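Local coordinates for neck appendage protein (Bacillus phage GA-1, PDB 3GUD) that carries a C-terminal intramolecular chaperone domain that forms a trimer and probably guides folding of the triple-beta-helix of the phage neck appendage, at residues A[50-55]-A[67-72]. Residues are numbered along the deposited sequence; the frame is centred on the assembly and turned at random. Where two conformers were deposited one is given.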
# COMPACT_ATOMS: atom_id res chain seq x y z
N GLN A 50 -4.53 -12.72 13.86
CA GLN A 50 -5.02 -13.30 15.11
C GLN A 50 -4.63 -12.48 16.30
O GLN A 50 -5.40 -12.34 17.23
CB GLN A 50 -4.49 -14.71 15.31
CG GLN A 50 -5.26 -15.77 14.56
CD GLN A 50 -4.81 -15.90 13.13
OE1 GLN A 50 -4.14 -15.01 12.60
NE2 GLN A 50 -5.16 -17.02 12.49
N GLN A 51 -3.42 -11.97 16.31
CA GLN A 51 -3.04 -11.11 17.40
C GLN A 51 -3.83 -9.80 17.37
O GLN A 51 -4.13 -9.23 18.43
CB GLN A 51 -1.59 -10.73 17.30
CG GLN A 51 -1.51 -9.24 17.38
CD GLN A 51 -0.27 -8.80 18.00
OE1 GLN A 51 0.66 -9.58 18.17
NE2 GLN A 51 -0.22 -7.53 18.36
N ILE A 52 -4.09 -9.28 16.17
CA ILE A 52 -4.82 -8.03 16.01
C ILE A 52 -6.21 -8.19 16.59
O ILE A 52 -6.67 -7.38 17.40
CB ILE A 52 -4.95 -7.63 14.52
CG1 ILE A 52 -3.61 -7.19 13.96
CG2 ILE A 52 -5.96 -6.50 14.34
CD1 ILE A 52 -3.74 -6.62 12.55
N VAL A 53 -6.89 -9.26 16.18
CA VAL A 53 -8.26 -9.44 16.57
C VAL A 53 -8.33 -9.49 18.09
O VAL A 53 -9.40 -9.32 18.67
CB VAL A 53 -8.86 -10.74 15.99
CG1 VAL A 53 -8.39 -10.94 14.57
CG2 VAL A 53 -8.48 -11.92 16.84
N LYS A 54 -7.18 -9.69 18.72
CA LYS A 54 -7.10 -9.97 20.15
C LYS A 54 -6.90 -8.70 20.96
O LYS A 54 -7.58 -8.51 21.97
CB LYS A 54 -5.94 -10.94 20.43
CG LYS A 54 -6.33 -12.16 21.22
CD LYS A 54 -5.14 -13.11 21.39
CE LYS A 54 -4.53 -13.57 20.06
NZ LYS A 54 -3.19 -14.19 20.27
N VAL A 55 -5.99 -7.83 20.52
CA VAL A 55 -5.69 -6.58 21.24
C VAL A 55 -6.90 -5.64 21.20
O VAL A 55 -7.10 -4.83 22.11
CB VAL A 55 -4.45 -5.84 20.69
CG1 VAL A 55 -3.21 -6.69 20.89
CG2 VAL A 55 -4.65 -5.47 19.23
N GLY A 67 -12.33 -2.76 9.42
CA GLY A 67 -11.77 -3.36 8.22
C GLY A 67 -10.27 -3.60 8.30
O GLY A 67 -9.56 -3.45 7.31
N LEU A 68 -9.77 -3.98 9.47
CA LEU A 68 -8.35 -4.22 9.63
C LEU A 68 -8.06 -5.68 9.34
O LEU A 68 -6.93 -6.04 9.03
CB LEU A 68 -7.90 -3.89 11.06
CG LEU A 68 -8.05 -2.46 11.58
CD1 LEU A 68 -7.87 -2.41 13.09
CD2 LEU A 68 -7.10 -1.49 10.90
N VAL A 69 -9.10 -6.51 9.42
CA VAL A 69 -8.95 -7.97 9.39
C VAL A 69 -10.09 -8.66 8.61
O VAL A 69 -11.20 -8.16 8.56
CB VAL A 69 -8.86 -8.56 10.82
CG1 VAL A 69 -9.47 -9.92 10.87
CG2 VAL A 69 -7.41 -8.61 11.30
N GLY A 70 -9.79 -9.79 7.98
CA GLY A 70 -10.78 -10.56 7.26
C GLY A 70 -10.84 -11.98 7.77
O GLY A 70 -9.90 -12.47 8.42
N TYR A 71 -11.97 -12.63 7.55
CA TYR A 71 -12.08 -14.06 7.87
C TYR A 71 -12.71 -14.77 6.70
O TYR A 71 -13.59 -14.24 6.04
CB TYR A 71 -12.88 -14.32 9.15
CG TYR A 71 -13.07 -15.79 9.45
CD1 TYR A 71 -12.11 -16.51 10.16
CD2 TYR A 71 -14.22 -16.46 9.04
CE1 TYR A 71 -12.29 -17.86 10.45
CE2 TYR A 71 -14.41 -17.80 9.33
CZ TYR A 71 -13.45 -18.49 10.03
OH TYR A 71 -13.68 -19.82 10.29
N ASP A 72 -12.22 -15.97 6.46
CA ASP A 72 -12.62 -16.72 5.30
C ASP A 72 -12.67 -18.19 5.66
O ASP A 72 -11.84 -18.73 6.40
CB ASP A 72 -11.71 -16.48 4.07
CG ASP A 72 -12.25 -17.13 2.79
OD1 ASP A 72 -13.44 -17.53 2.78
OD2 ASP A 72 -11.47 -17.23 1.82
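Val69 sets both methyls of its isopropyl group against helix 49-58, where Ile52 and Val53, consecutive in sequence, receive them. CG2 of Val69 meets CG2 of Ile52 at 4.0 Å, a methyl-to-methyl touch in which the two side chains pass alongside one another in opposite directions. Val53 comes in differently, crossing Val69 at roughly a right angle. CG1 of Val53 lies 4.0 Å from CG1 of Val69. The same Val53 CG1 is almost as near to Val69 CG2, at 4.1 Å, which makes it the one methyl here that meets both branches of the strand residue.

The first torsion of Ile52 decides which of its branches leads. With chi1 at -71°, CG2 stands anti to the backbone N, and this short branch, not the longer CG1 arm, makes the nearest approach to the strand. The CA atoms of Val53 and Val69 stand 7.4 Å apart, close enough for two valines to meet. In total the two segments bury 154 Å².

Beyond the first shell, backbone hydrogen bonds on both flanks of Val69 hold this part of the chain: Gly70 pairs with Ser99 in partner strand 96-100, and Leu68 with Arg101 just past it. Val69 also packs on Ala49 of the same helix as Ile52 and Val53. Next to it, Leu68 reaches Phe56 of that helix, Leu108 of helix 102-120 and Phe45 of a second subunit, so the packing runs on into the trimer.

Aliphatic contacts alone join these two segments, at the root of a beta-hairpin arm whose strands 69-73 and 96-100 run antiparallel. Such contacts carry little directional preference; the hairpin's alignment therefore probably depends more on its interstrand backbone bonds, with the valine and isoleucine methyls supplying apolar burial against the helix.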